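Local coordinates for protein cysteine hydrolase (PDB 3IRV) that probably acts as a cysteine hydrolase of the isochorismatase family, with a substrate that remains to be established, at residues G39-K44 and D92-R97; H72-R75 and D80-R83; V115-L120 and H126-D131. All coordinates share one frame; numbering follows the deposited sequence. Where two conformers were deposited one is given.

After strand 23-28 and helix 32-35, the chain enters the loop that supplies Gly39-Lys44, one side of contact 1. Its other side, Asp92-Arg97, comes 48 residues later, so contact 1 closes a long excursion through helix 50-62, strand 66-72 and helix 83-87. Contact 2 (72-75 with 80-83) is nested inside this excursion and closes the short loop beyond strand 66-72. Contact 3 (115-120 with 126-131) follows in series, at the turn from strand 115-119 into helix 130-136. Thr81 and Val74 join contact 2 to Asp92 and Leu95 of contact 1, Ile73 bonds to Lys119 of contact 3, and an Arg97-Asp118 salt bridge links contacts 1 and 3.

Contact 1. Residues G39-K44 and D92-R97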
# COMPACT_ATOMS: atom_id res chain seq x y z
N GLY A 39 13.18 13.65 17.60
CA GLY A 39 13.50 12.64 16.59
C GLY A 39 13.44 13.19 15.19
O GLY A 39 12.59 14.02 14.87
N ALA A 40 14.34 12.71 14.32
CA ALA A 40 14.42 13.24 12.96
C ALA A 40 13.14 13.02 12.13
O ALA A 40 12.92 13.71 11.13
CB ALA A 40 15.64 12.65 12.25
N LEU A 41 12.31 12.07 12.54
CA LEU A 41 11.10 11.75 11.79
C LEU A 41 9.86 11.79 12.69
O LEU A 41 8.90 11.08 12.47
CB LEU A 41 11.25 10.38 11.12
CG LEU A 41 12.41 10.20 10.14
CD1 LEU A 41 12.52 8.72 9.74
CD2 LEU A 41 12.24 11.09 8.89
N TYR A 42 9.91 12.71 13.66
CA TYR A 42 8.87 12.84 14.69
C TYR A 42 7.46 12.98 14.12
O TYR A 42 7.20 13.81 13.25
CB TYR A 42 9.19 14.06 15.56
CG TYR A 42 8.16 14.36 16.65
CD1 TYR A 42 7.76 13.38 17.57
CD2 TYR A 42 7.61 15.64 16.75
CE1 TYR A 42 6.86 13.68 18.58
CE2 TYR A 42 6.70 15.94 17.73
CZ TYR A 42 6.34 14.96 18.65
OH TYR A 42 5.43 15.26 19.65
N VAL A 43 6.56 12.14 14.63
CA VAL A 43 5.15 12.13 14.26
C VAL A 43 4.42 12.43 15.58
O VAL A 43 4.31 11.57 16.46
CB VAL A 43 4.73 10.71 13.75
CG1 VAL A 43 3.24 10.68 13.44
CG2 VAL A 43 5.55 10.32 12.51
N LYS A 44 3.93 13.66 15.73
CA LYS A 44 3.37 14.08 17.03
C LYS A 44 2.17 13.27 17.53
O LYS A 44 2.01 13.09 18.75
CB LYS A 44 3.05 15.58 17.06
CG LYS A 44 2.01 16.05 16.07
CD LYS A 44 1.76 17.56 16.30
CE LYS A 44 0.67 18.11 15.39
NZ LYS A 44 1.18 18.54 14.06
N ASP A 92 20.50 7.18 5.68
CA ASP A 92 21.63 6.40 6.22
C ASP A 92 22.18 6.98 7.50
O ASP A 92 22.93 6.30 8.22
CB ASP A 92 22.76 6.20 5.19
CG ASP A 92 22.30 5.44 3.95
OD1 ASP A 92 21.39 4.58 4.06
OD2 ASP A 92 22.81 5.73 2.86
N GLN A 93 21.85 8.24 7.76
CA GLN A 93 22.34 8.95 8.94
C GLN A 93 21.31 9.07 10.05
O GLN A 93 21.62 9.62 11.11
CB GLN A 93 22.78 10.37 8.55
CG GLN A 93 24.15 10.43 7.86
CD GLN A 93 24.11 9.98 6.41
OE1 GLN A 93 23.28 10.46 5.63
NE2 GLN A 93 24.99 9.05 6.05
N ILE A 94 20.08 8.64 9.79
CA ILE A 94 19.03 8.72 10.80
C ILE A 94 18.41 7.37 11.20
O ILE A 94 17.90 7.24 12.32
CB ILE A 94 17.92 9.74 10.47
CG1 ILE A 94 17.20 9.36 9.17
CG2 ILE A 94 18.53 11.16 10.39
CD1 ILE A 94 15.96 10.21 8.90
N LEU A 95 18.48 6.39 10.30
CA LEU A 95 17.94 5.06 10.58
C LEU A 95 19.05 4.00 10.64
O LEU A 95 18.78 2.81 10.63
CB LEU A 95 16.86 4.65 9.55
CG LEU A 95 15.55 5.48 9.56
CD1 LEU A 95 14.59 4.95 8.52
CD2 LEU A 95 14.85 5.49 10.91
N ALA A 96 20.30 4.46 10.75
CA ALA A 96 21.45 3.55 10.84
C ALA A 96 21.35 2.70 12.12
O ALA A 96 20.90 3.19 13.16
CB ALA A 96 22.73 4.36 10.85
N ARG A 97 21.80 1.44 12.06
CA ARG A 97 21.71 0.60 13.26
C ARG A 97 22.40 1.23 14.47
O ARG A 97 21.89 1.09 15.61
CB ARG A 97 22.25 -0.80 13.02
CG ARG A 97 21.92 -1.78 14.16
CD ARG A 97 22.15 -3.24 13.72
NE ARG A 97 21.21 -3.69 12.69
CZ ARG A 97 19.98 -4.14 12.94
NH1 ARG A 97 19.20 -4.54 11.95
NH2 ARG A 97 19.52 -4.15 14.18
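Ile94 meets Ala40 and Leu41 through two separate branches. Its CG2 lies 3.7 Å from Ala40 CB, while its CD1 abuts the isopropyl fork of Leu41, 3.8 Å from Leu41 CG and equally far from both of that residue's methyls. The side chains of Ile94 and Leu41 run at about a right angle. The torsions explain the division between branches: with chi1 62° CG1 sits between the backbone N and the carbonyl carbon, and the extended chi2 (171°) carries CD1 forward to Leu41. A looser apolar contact is made by Leu95, whose CD2 stands 4.2 Å from Leu41 CD1. No hydrogen bond crosses between the segments.

Positioning comes from the backbone. Tyr42 N donates to Gly39 O at 3.2 Å, closing a beta turn; Ala40 and Leu41 are its two central residues, and both direct their CB atoms at the other segment. Leu41 also bonds through its backbone to Val33, and its side chain touches Tyr88, in the loop before helix 91-94. Leu41 rests on Val33 and Phe34 of helix 32-35, and Leu95 on Val33, so the contact packs the loop following that helix against the short helix 91-94 and the residue after it.

Contact 2. Residues H72-R75 and D80-R83; sequences HIVR and DTGR
Asp80 OD2 accepts two hydrogen bonds from one residue, Arg75. On its syn lone pair, Asp80 OD2 accepts from the backbone Arg75 N at 2.8 Å, with an N-H...O angle of 149°. Arg75 NH1 meets the same Asp80 OD2 at 2.8 Å from the anti side, a salt bridge with an angle of 159°. The oxygen lies almost in the guanidinium plane, yet that plane stands 78° from the carboxylate: the grip is single-oxygen rather than two-pronged. Asp80 CG, set between its backbone N and carbonyl carbon, helps bring OD2 to Arg75. The extended arginine chain runs past that oxygen, with Arg75 CD 3.3 Å from Asp80 OD2, and the turn at chi4 brings NH1 back to it. The other oxygen, Asp80 OD1, rests 3.6 Å from Val74 CB.

These bonds close the loop between strand 66-72 and helix 83-87, at the C-terminal end of a strand in the parallel sheet of the isochorismatase-like alpha/beta fold. Beside them, Val74 CG1 packs 3.7 Å from Thr81 CG2. Thr81 OG1 turns to Arg85 NE and Asp92 OD1, while Val74 N is taken up by Leu95 O. Farther back, His72 N donates to Gln31 OE1. Gly82 occupies the N-cap of the next helix, where Arg83 N bonds to Glu164 OE1 of the second subunit and Arg83 NE pairs with Asp86 in its own chain.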
# COMPACT_ATOMS: atom_id res chain seq x y z
N HIS A 72 12.36 -0.01 11.71
CA HIS A 72 12.94 0.39 10.45
C HIS A 72 14.40 0.76 10.72
O HIS A 72 14.67 1.76 11.40
CB HIS A 72 12.18 1.57 9.87
CG HIS A 72 12.49 1.85 8.43
ND1 HIS A 72 11.80 2.78 7.67
CD2 HIS A 72 13.41 1.30 7.60
CE1 HIS A 72 12.28 2.79 6.44
NE2 HIS A 72 13.26 1.91 6.37
N ILE A 73 15.31 -0.07 10.23
CA ILE A 73 16.74 0.05 10.54
C ILE A 73 17.53 -0.34 9.29
O ILE A 73 17.22 -1.38 8.65
CB ILE A 73 17.13 -0.89 11.69
CG1 ILE A 73 16.45 -0.48 13.01
CG2 ILE A 73 18.67 -0.85 11.91
CD1 ILE A 73 16.89 -1.32 14.20
N VAL A 74 18.53 0.48 8.95
CA VAL A 74 19.44 0.18 7.82
C VAL A 74 20.89 0.13 8.33
O VAL A 74 21.17 0.55 9.47
CB VAL A 74 19.29 1.20 6.68
CG1 VAL A 74 17.83 1.27 6.18
CG2 VAL A 74 19.74 2.60 7.16
N ARG A 75 21.81 -0.36 7.50
CA ARG A 75 23.18 -0.59 7.98
C ARG A 75 23.88 0.72 8.29
O ARG A 75 24.64 0.78 9.27
CB ARG A 75 23.97 -1.38 6.93
CG ARG A 75 23.65 -2.88 6.95
CD ARG A 75 23.88 -3.53 5.58
NE ARG A 75 23.56 -4.97 5.62
CZ ARG A 75 22.33 -5.47 5.51
NH1 ARG A 75 21.29 -4.67 5.35
NH2 ARG A 75 22.13 -6.80 5.59
N ASP A 80 22.26 -0.84 1.53
CA ASP A 80 20.92 -1.44 1.62
C ASP A 80 19.83 -0.40 1.42
O ASP A 80 18.67 -0.64 1.79
CB ASP A 80 20.73 -2.18 2.95
CG ASP A 80 21.05 -1.31 4.16
OD1 ASP A 80 21.31 -0.07 4.01
OD2 ASP A 80 21.00 -1.85 5.29
N THR A 81 20.22 0.75 0.86
CA THR A 81 19.25 1.81 0.54
C THR A 81 19.47 2.27 -0.88
O THR A 81 20.59 2.64 -1.29
CB THR A 81 19.34 3.02 1.49
OG1 THR A 81 20.69 3.54 1.50
CG2 THR A 81 18.92 2.62 2.90
N GLY A 82 18.40 2.18 -1.67
CA GLY A 82 18.40 2.65 -3.07
C GLY A 82 17.28 3.66 -3.18
O GLY A 82 17.49 4.86 -2.93
N ARG A 83 16.08 3.18 -3.54
CA ARG A 83 14.91 4.06 -3.57
C ARG A 83 14.63 4.77 -2.24
O ARG A 83 14.26 5.94 -2.25
CB ARG A 83 13.66 3.34 -4.07
CG ARG A 83 13.85 2.64 -5.45
CD ARG A 83 14.07 3.61 -6.63
NE ARG A 83 15.43 4.12 -6.67
CZ ARG A 83 16.49 3.43 -7.11
NH1 ARG A 83 17.69 3.99 -7.09
NH2 ARG A 83 16.35 2.15 -7.57

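Contact 3. Residues V115-L120 and H126-D131. With PO4 (phosphate ion), chain C.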
# COMPACT_ATOMS: atom_id res chain seq x y z
N VAL A 115 9.11 -10.73 19.97
CA VAL A 115 9.93 -10.89 18.77
C VAL A 115 10.18 -9.51 18.16
O VAL A 115 9.28 -8.67 18.10
CB VAL A 115 9.23 -11.80 17.70
CG1 VAL A 115 10.18 -12.08 16.56
CG2 VAL A 115 8.83 -13.12 18.31
N ILE A 116 11.42 -9.27 17.74
CA ILE A 116 11.78 -8.02 17.07
C ILE A 116 12.16 -8.37 15.62
O ILE A 116 13.06 -9.19 15.40
CB ILE A 116 12.91 -7.27 17.81
CG1 ILE A 116 12.44 -6.95 19.26
CG2 ILE A 116 13.28 -6.01 17.03
CD1 ILE A 116 13.52 -6.29 20.15
N VAL A 117 11.48 -7.75 14.66
CA VAL A 117 11.77 -7.96 13.24
C VAL A 117 12.20 -6.63 12.64
O VAL A 117 11.48 -5.64 12.75
CB VAL A 117 10.49 -8.51 12.48
CG1 VAL A 117 10.66 -8.44 10.97
CG2 VAL A 117 10.17 -9.96 12.95
N ASP A 118 13.39 -6.62 12.03
CA ASP A 118 13.93 -5.39 11.43
C ASP A 118 13.64 -5.36 9.93
O ASP A 118 13.56 -6.40 9.29
CB ASP A 118 15.44 -5.28 11.69
CG ASP A 118 15.78 -5.09 13.17
OD1 ASP A 118 14.90 -4.71 13.97
OD2 ASP A 118 16.94 -5.33 13.54
N LYS A 119 13.49 -4.15 9.39
CA LYS A 119 13.14 -4.00 7.97
C LYS A 119 13.84 -2.81 7.37
O LYS A 119 14.12 -1.85 8.09
CB LYS A 119 11.63 -3.85 7.82
CG LYS A 119 11.03 -2.60 8.52
CD LYS A 119 9.49 -2.66 8.50
CE LYS A 119 8.84 -1.49 9.24
NZ LYS A 119 8.92 -0.21 8.45
N LEU A 120 14.11 -2.88 6.07
CA LEU A 120 14.86 -1.84 5.38
C LEU A 120 13.99 -0.73 4.78
O LEU A 120 14.53 0.31 4.36
CB LEU A 120 15.70 -2.45 4.24
CG LEU A 120 16.75 -3.49 4.61
CD1 LEU A 120 17.37 -4.07 3.30
CD2 LEU A 120 17.81 -2.90 5.52
N HIS A 126 7.76 -7.41 3.26
CA HIS A 126 8.62 -7.59 2.09
C HIS A 126 10.10 -7.75 2.47
O HIS A 126 10.70 -6.84 3.06
CB HIS A 126 8.47 -6.44 1.09
CG HIS A 126 9.18 -6.70 -0.21
ND1 HIS A 126 8.69 -7.56 -1.16
CD2 HIS A 126 10.37 -6.25 -0.68
CE1 HIS A 126 9.53 -7.61 -2.18
NE2 HIS A 126 10.56 -6.84 -1.91
N ASN A 127 10.63 -8.94 2.19
CA ASN A 127 12.05 -9.27 2.42
C ASN A 127 12.40 -9.25 3.90
O ASN A 127 13.53 -8.92 4.26
CB ASN A 127 13.00 -8.29 1.70
CG ASN A 127 12.98 -8.45 0.21
OD1 ASN A 127 12.44 -9.41 -0.31
ND2 ASN A 127 13.58 -7.47 -0.50
N THR A 128 11.43 -9.56 4.77
CA THR A 128 11.72 -9.58 6.21
C THR A 128 11.46 -10.94 6.79
O THR A 128 10.84 -11.80 6.16
CB THR A 128 10.82 -8.64 7.03
OG1 THR A 128 9.49 -9.19 7.14
CG2 THR A 128 10.78 -7.26 6.44
N ASP A 129 11.88 -11.11 8.05
CA ASP A 129 11.61 -12.36 8.79
C ASP A 129 10.13 -12.60 9.14
O ASP A 129 9.79 -13.66 9.64
CB ASP A 129 12.37 -12.33 10.12
CG ASP A 129 13.87 -12.47 9.97
OD1 ASP A 129 14.40 -12.64 8.84
OD2 ASP A 129 14.56 -12.40 11.03
N LEU A 130 9.26 -11.61 8.92
CA LEU A 130 7.93 -11.65 9.54
C LEU A 130 7.10 -12.86 9.11
O LEU A 130 6.49 -13.51 9.96
CB LEU A 130 7.16 -10.35 9.24
CG LEU A 130 5.78 -10.24 9.88
CD1 LEU A 130 5.87 -10.38 11.40
CD2 LEU A 130 5.12 -8.91 9.49
N ASP A 131 7.10 -13.19 7.82
CA ASP A 131 6.27 -14.30 7.37
C ASP A 131 6.71 -15.62 7.99
O ASP A 131 5.87 -16.47 8.31
CB ASP A 131 6.27 -14.38 5.84
CG ASP A 131 5.14 -15.22 5.31
OD1 ASP A 131 3.96 -14.92 5.61
OD2 ASP A 131 5.43 -16.21 4.61
P PO4 C . 5.12 -8.09 -1.66
O1 PO4 C . 6.25 -8.57 -0.77
O2 PO4 C . 3.86 -8.01 -0.82
O3 PO4 C . 5.47 -6.71 -2.20
O4 PO4 C . 4.89 -9.02 -2.83
O HOH W 1 13.76 -9.10 9.04
O HOH W 2 14.67 -9.18 11.78
O HOH W 3 13.22 -5.11 4.66
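Val117 and Asp129 bring their CA atoms to 6.3 Å, and Lys119 and Thr128 to 6.0 Å, but no direct hydrogen bond joins the segments. This is the beta-alpha connection from strand 115-119 to helix 130-136 of the isochorismatase-like alpha/beta fold: the strand, paired with strand 66-72, leads to the helix by a loop of about ten residues. A water bridges the backbones, 2.7 Å from Asp118 O, to which it donates, and 2.9 Å from Asp129 N, from which it accepts.

Val117 CG1 faces Thr128 CB at 3.9 Å, the side chains nearly perpendicular, and also reaches Leu130 CB, 4.3 Å away. Thr128 CG2 touches Lys119 CB at 3.8 Å. Thr128 OG1 accepts from Leu130 N (164°), the capping bond of an ST turn, and its hydroxyl donates to Gly124 O. Lys119 contributes little beyond CB because the rest of its chain runs off toward Asp29, with CG set between the backbone N and the carbonyl carbon (chi1 62°). NZ ends at Asp29, Phe121 O and Tyr122 O; the Asp29-Lys119 pair is consistent with the Asp and Lys of the Asp-Lys-Cys triad known in this family. Asp118, by contrast, forms salt bridges with Arg71 and Arg97.

His126 lies at the dimer interface, where a phosphate, probably from the crystallisation liquor, is held by His126 and Arg163 of both subunits. His126 ND1 donates to phosphate O1 at the ring edge, 2.7 Å away and at 165°.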